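Local coordinates for Galactose/lactose metabolism regulatory protein GAL80 (PDB 3BTV) that represses the galactose and lactose metabolic genes of yeast by binding the activator GAL4 and blocking its transcriptional activation when no inducing sugar is present, at residues P58-E61 / T62-T66; E166-Q170 / G171-D175. The protein carries 1 engineered substitution. One frame throughout, in Å; residues are numbered along the deposited sequence.

Contact 1. Residues P58-E61 / T62-T66; sequences PKIE and TSIAT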
ATOM      1  N   PRO B  58      11.311  32.507  27.820  1.00 93.44           N
ATOM      2  CA  PRO B  58      12.648  32.975  28.192  1.00 96.72           C
ATOM      3  C   PRO B  58      12.715  34.496  28.140  1.00104.12           C
ATOM      4  O   PRO B  58      12.968  35.130  29.166  1.00101.40           O
ATOM      5  CB  PRO B  58      13.541  32.361  27.114  1.00101.23           C
ATOM      6  CG  PRO B  58      12.811  31.140  26.679  1.00 99.89           C
ATOM      7  CD  PRO B  58      11.353  31.489  26.755  1.00 85.92           C
ATOM      8  N   LYS B  59      12.481  35.070  26.962  1.00103.41           N
ATOM      9  CA  LYS B  59      12.432  36.522  26.815  1.00107.71           C
ATOM     10  C   LYS B  59      11.152  37.075  27.426  1.00 94.91           C
ATOM     11  O   LYS B  59      10.126  37.187  26.756  1.00 99.49           O
ATOM     12  CB  LYS B  59      12.546  36.929  25.341  1.00118.16           C
ATOM     13  CG  LYS B  59      13.974  36.926  24.795  1.00138.07           C
ATOM     14  CD  LYS B  59      14.803  38.061  25.393  1.00153.15           C
ATOM     15  CE  LYS B  59      16.227  38.066  24.850  1.00158.35           C
ATOM     16  NZ  LYS B  59      16.269  38.272  23.373  1.00160.61           N
ATOM     17  N   ILE B  60      11.224  37.422  28.708  1.00 93.05           N
ATOM     18  CA  ILE B  60      10.076  37.928  29.449  1.00 95.73           C
ATOM     19  C   ILE B  60       9.369  39.067  28.712  1.00 96.47           C
ATOM     20  O   ILE B  60       8.191  39.334  28.951  1.00103.13           O
ATOM     21  CB  ILE B  60      10.498  38.387  30.860  1.00112.49           C
ATOM     22  CG1 ILE B  60      11.358  37.306  31.522  1.00120.64           C
ATOM     23  CG2 ILE B  60       9.278  38.718  31.714  1.00101.76           C
ATOM     24  CD1 ILE B  60      11.975  37.728  32.839  1.00123.62           C
ATOM     25  N   GLU B  61      10.090  39.728  27.811  1.00 93.04           N
ATOM     26  CA  GLU B  61       9.526  40.823  27.027  1.00105.15           C
ATOM     27  C   GLU B  61       8.308  40.379  26.215  1.00 94.01           C
ATOM     28  O   GLU B  61       7.196  40.856  26.438  1.00 95.10           O
ATOM     29  CB  GLU B  61      10.584  41.420  26.093  1.00129.10           C
ATOM     30  CG  GLU B  61      11.823  41.960  26.800  1.00154.14           C
ATOM     31  CD  GLU B  61      12.880  40.895  27.044  1.00172.03           C
ATOM     32  OE1 GLU B  61      12.563  39.694  26.917  1.00177.36           O
ATOM     33  OE2 GLU B  61      14.031  41.262  27.362  1.00176.83           O
ATOM     34  N   THR B  62       8.522  39.465  25.275  1.00 94.01           N
ATOM     35  CA  THR B  62       7.439  38.993  24.406  1.00101.73           C
ATOM     36  C   THR B  62       6.206  38.508  25.171  1.00 90.19           C
ATOM     37  O   THR B  62       5.084  38.614  24.678  1.00 85.23           O
ATOM     38  CB  THR B  62       7.912  37.894  23.443  1.00 99.61           C
ATOM     39  OG1 THR B  62       9.006  37.186  24.033  1.00 89.29           O
ATOM     40  CG2 THR B  62       8.365  38.500  22.122  1.00117.43           C
ATOM     41  N   SER B  63       6.412  37.972  26.370  1.00 90.08           N
ATOM     42  CA  SER B  63       5.294  37.631  27.241  1.00 79.67           C
ATOM     43  C   SER B  63       4.506  38.899  27.547  1.00 94.82           C
ATOM     44  O   SER B  63       3.316  38.999  27.245  1.00 83.42           O
ATOM     45  CB  SER B  63       5.799  37.012  28.543  1.00 89.93           C
ATOM     46  OG  SER B  63       6.765  36.008  28.295  1.00103.62           O
ATOM     47  N   ILE B  64       5.191  39.868  28.146  1.00100.93           N
ATOM     48  CA  ILE B  64       4.600  41.166  28.447  1.00 94.28           C
ATOM     49  C   ILE B  64       4.021  41.811  27.193  1.00 97.95           C
ATOM     50  O   ILE B  64       2.898  42.317  27.203  1.00 96.91           O
ATOM     51  CB  ILE B  64       5.645  42.110  29.070  1.00100.39           C
ATOM     52  CG1 ILE B  64       5.910  41.710  30.520  1.00 92.66           C
ATOM     53  CG2 ILE B  64       5.175  43.550  28.998  1.00 95.55           C
ATOM     54  CD1 ILE B  64       7.234  42.179  31.045  1.00 81.15           C
ATOM     55  N   ALA B  65       4.795  41.792  26.113  1.00 81.98           N
ATOM     56  CA  ALA B  65       4.328  42.304  24.832  1.00 81.58           C
ATOM     57  C   ALA B  65       2.994  41.659  24.450  1.00 81.47           C
ATOM     58  O   ALA B  65       2.029  42.353  24.127  1.00 97.03           O
ATOM     59  CB  ALA B  65       5.370  42.044  23.753  1.00 84.52           C
ATOM     60  N   THR B  66       2.953  40.330  24.499  1.00 74.12           N
ATOM     61  CA  THR B  66       1.772  39.557  24.101  1.00 66.46           C
ATOM     62  C   THR B  66       0.570  39.852  24.994  1.00 81.37           C
ATOM     63  O   THR B  66      -0.559  39.995  24.512  1.00 78.44           O
ATOM     64  CB  THR B  66       2.053  38.034  24.143  1.00 77.83           C
ATOM     65  OG1 THR B  66       3.025  37.693  23.144  1.00 77.57           O
ATOM     66  CG2 THR B  66       0.768  37.241  23.905  1.00 65.28           C
TER
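The opening turns of helix 60-69 hold this local contact, in which K59, I60 and E61 offer their carbonyls to T62, I64 and A65 further along the same chain. K59 stands just before the helix, and its O takes a hydrogen bond from T62 OG1 at 2.9 Å. The hydroxyl comes in the plane of that carbonyl, at a C=O...O angle of 145°, and the methyl branch of T62 has no part in the bond. Within the helix, I64 N reaches I60 O at 3.2 Å over a straight N-H, and A65 N donates to E61 O. This helix is the crossover of a beta-alpha-beta unit of the Rossmann fold, linking strand 50-56 to the parallel strand 76-78. The two isoleucines meet obliquely, I60 CG2 lying 4.1 Å from I64 CD1. CG2 of I60 is trans to the backbone N, with CG1 beside that N (chi1 -48°), and this turns the short branch to its neighbour. S63 is buried; its hydroxyl bonds to the S57 hydroxyl, and its side chain packs on A77 of strand 76-78. One turn on from T62, T66 grips the T62 carbonyl twice: OG1 at 2.7 Å and N from opposite faces of the carbonyl plane. T66 OG1 also accepts from the backbone N-H of A30, which ties the helix to the loop after strand 21-26. With a valine in place of T62, K59 O would probably lose the stronger of its hydroxyl partners, keeping the weak bond from S57 OG, and the turn into the helix would be less firmly held.

Contact 2. Residues E166-Q170 / G171-D175; sequences ELISQ and GYIGD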
ATOM      1  N   GLU B 166     -18.511   7.059  13.766  1.00 37.38           N
ATOM      2  CA  GLU B 166     -19.911   6.774  14.074  1.00 47.69           C
ATOM      3  C   GLU B 166     -20.461   5.759  13.087  1.00 43.49           C
ATOM      4  O   GLU B 166     -21.062   4.768  13.491  1.00 41.33           O
ATOM      5  CB  GLU B 166     -20.763   8.051  14.051  1.00 42.66           C
ATOM      6  CG  GLU B 166     -20.484   8.981  15.227  1.00 66.58           C
ATOM      7  CD  GLU B 166     -21.186  10.329  15.112  1.00 87.25           C
ATOM      8  OE1 GLU B 166     -21.885  10.563  14.101  1.00 83.29           O
ATOM      9  OE2 GLU B 166     -21.028  11.160  16.034  1.00 82.76           O
ATOM     10  N   LEU B 167     -20.229   5.999  11.794  1.00 37.88           N
ATOM     11  CA  LEU B 167     -20.717   5.093  10.760  1.00 33.26           C
ATOM     12  C   LEU B 167     -20.154   3.684  10.946  1.00 38.71           C
ATOM     13  O   LEU B 167     -20.875   2.680  10.893  1.00 33.86           O
ATOM     14  CB  LEU B 167     -20.397   5.654   9.375  1.00 37.69           C
ATOM     15  CG  LEU B 167     -21.248   6.900   9.072  1.00 41.20           C
ATOM     16  CD1 LEU B 167     -20.724   7.710   7.898  1.00 43.31           C
ATOM     17  CD2 LEU B 167     -22.738   6.530   8.865  1.00 42.79           C
ATOM     18  N   ILE B 168     -18.856   3.609  11.167  1.00 30.54           N
ATOM     19  CA  ILE B 168     -18.225   2.323  11.374  1.00 28.93           C
ATOM     20  C   ILE B 168     -18.782   1.617  12.600  1.00 37.87           C
ATOM     21  O   ILE B 168     -19.149   0.450  12.521  1.00 36.83           O
ATOM     22  CB  ILE B 168     -16.718   2.463  11.506  1.00 28.42           C
ATOM     23  CG1 ILE B 168     -16.145   2.944  10.171  1.00 34.49           C
ATOM     24  CG2 ILE B 168     -16.096   1.136  11.940  1.00 34.83           C
ATOM     25  CD1 ILE B 168     -14.691   3.397  10.262  1.00 32.15           C
ATOM     26  N   SER B 169     -18.841   2.326  13.723  1.00 40.38           N
ATOM     27  CA  SER B 169     -19.290   1.720  14.967  1.00 36.86           C
ATOM     28  C   SER B 169     -20.743   1.264  14.862  1.00 44.53           C
ATOM     29  O   SER B 169     -21.127   0.277  15.475  1.00 45.90           O
ATOM     30  CB  SER B 169     -19.115   2.686  16.144  1.00 40.29           C
ATOM     31  OG  SER B 169     -20.100   3.702  16.106  1.00 60.87           O
ATOM     32  N   GLN B 170     -21.547   1.958  14.061  1.00 41.26           N
ATOM     33  CA  GLN B 170     -22.967   1.592  13.928  1.00 33.97           C
ATOM     34  C   GLN B 170     -23.263   0.548  12.868  1.00 41.22           C
ATOM     35  O   GLN B 170     -24.426   0.274  12.578  1.00 38.53           O
ATOM     36  CB  GLN B 170     -23.806   2.832  13.657  1.00 40.13           C
ATOM     37  CG  GLN B 170     -23.804   3.776  14.822  1.00 58.59           C
ATOM     38  CD  GLN B 170     -24.655   4.985  14.558  1.00 73.46           C
ATOM     39  OE1 GLN B 170     -24.915   5.336  13.403  1.00 68.08           O
ATOM     40  NE2 GLN B 170     -25.095   5.637  15.624  1.00 60.45           N
ATOM     41  N   GLY B 171     -22.224  -0.029  12.271  1.00 33.70           N
ATOM     42  CA  GLY B 171     -22.429  -1.106  11.321  1.00 36.70           C
ATOM     43  C   GLY B 171     -22.715  -0.663   9.902  1.00 44.51           C
ATOM     44  O   GLY B 171     -23.002  -1.500   9.041  1.00 37.25           O
ATOM     45  N   TYR B 172     -22.627   0.641   9.649  1.00 37.25           N
ATOM     46  CA  TYR B 172     -22.970   1.170   8.331  1.00 36.50           C
ATOM     47  C   TYR B 172     -22.105   0.614   7.213  1.00 39.48           C
ATOM     48  O   TYR B 172     -22.550   0.542   6.074  1.00 36.43           O
ATOM     49  CB  TYR B 172     -22.873   2.692   8.324  1.00 39.76           C
ATOM     50  CG  TYR B 172     -23.688   3.377   7.258  1.00 67.43           C
ATOM     51  CD1 TYR B 172     -25.074   3.455   7.361  1.00 52.65           C
ATOM     52  CD2 TYR B 172     -23.071   3.985   6.166  1.00 53.93           C
ATOM     53  CE1 TYR B 172     -25.824   4.099   6.395  1.00 59.16           C
ATOM     54  CE2 TYR B 172     -23.814   4.643   5.193  1.00 55.40           C
ATOM     55  CZ  TYR B 172     -25.189   4.696   5.317  1.00 66.94           C
ATOM     56  OH  TYR B 172     -25.943   5.334   4.364  1.00 71.52           O
ATOM     57  N   ILE B 173     -20.857   0.251   7.507  1.00 29.80           N
ATOM     58  CA  ILE B 173     -20.021  -0.309   6.441  1.00 36.15           C
ATOM     59  C   ILE B 173     -19.841  -1.821   6.537  1.00 34.13           C
ATOM     60  O   ILE B 173     -19.240  -2.433   5.666  1.00 31.02           O
ATOM     61  CB  ILE B 173     -18.668   0.416   6.266  1.00 45.13           C
ATOM     62  CG1 ILE B 173     -17.701   0.073   7.381  1.00 35.15           C
ATOM     63  CG2 ILE B 173     -18.855   1.955   6.145  1.00 34.50           C
ATOM     64  CD1 ILE B 173     -16.275   0.502   7.028  1.00 37.20           C
ATOM     65  N   GLY B 174     -20.433  -2.421   7.562  1.00 31.56           N
ATOM     66  CA  GLY B 174     -20.306  -3.852   7.783  1.00 32.69           C
ATOM     67  C   GLY B 174     -18.991  -4.086   8.511  1.00 35.21           C
ATOM     68  O   GLY B 174     -18.485  -3.186   9.182  1.00 39.00           O
ATOM     69  N   ASP B 175     -18.440  -5.284   8.389  1.00 30.15           N
ATOM     70  CA  ASP B 175     -17.118  -5.554   8.924  1.00 34.17           C
ATOM     71  C   ASP B 175     -16.057  -4.945   8.020  1.00 37.92           C
ATOM     72  O   ASP B 175     -16.239  -4.904   6.810  1.00 34.20           O
ATOM     73  CB  ASP B 175     -16.894  -7.046   8.988  1.00 31.05           C
ATOM     74  CG  ASP B 175     -17.889  -7.727   9.897  1.00 55.33           C
ATOM     75  OD1 ASP B 175     -18.280  -7.090  10.897  1.00 49.86           O
ATOM     76  OD2 ASP B 175     -18.286  -8.878   9.601  1.00 48.55           O
TER
HETATM   77  O   HOH W   1     -19.644  -0.812   9.867  1.00 33.11           O
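The carbonyl oxygen of I168 is gripped by two donors: G171 N at 3.1 Å and a water at 3.0 Å. The amide of G171 stands well above the carbonyl plane, 62° out of it, although its own N-H points fairly straight at the oxygen. The water also accepts from I173 N and donates to G174 O at 2.7 Å, so that one solvent molecule fastens the loop to the last turn of helix 159-169. A second backbone bond, Y172 N to L167 O at 3.0 Å, is more bent, with an N-H...O angle of 144°. Beside it the side chains of L167 and Y172 run the same way, and L167 CD2 sits over one face of the tyrosine ring, 4.0 Å from its centroid, as a CH-pi contact displaced toward the rim. CG of Y172 is turned opposite to the backbone N (chi1 -157°), which brings a ring face against L167 CD2. Its hydroxyl is bonded to E354, while R304 makes a cation-pi contact with the ring. I168 CG1 meets I173 CD1 at 4.0 Å, the two chains slanting across each other, and both pack on I299 of strand 295-301. Earlier in the turn, E166 O accepts from S169 OG and Q170 N on the same face of its plane. At G171 phi is positive, and a CB there would collide with Q170 O, which is why glycine suits the position. The nested pair of bonds, Y172 N to L167 O and G171 N to I168 O, with glycine at C-prime, is the Schellman motif that ends a helix.

How the contacts relate
Contacts 1 and 2 illustrate the two ends of helices in different parts of one chain: residues 58-66 begin a helix, residues 166-175 terminate another. Contact 1 belongs to the Rossmann-type part of the chain, contact 2 to the Gal80p C-terminal domain. Their centres are 50 Å apart and their nearest atoms about 35 Å, on opposite sides of the chain's centre, so neither touches the other. Both lie at the surface, with centres 27 Å and 24 Å from that of the chain. In each a helix meets a sheet: contact 1 leans on parallel strand 76-78, contact 2 on strands 295-301 and 319-324 of the large mixed sheet.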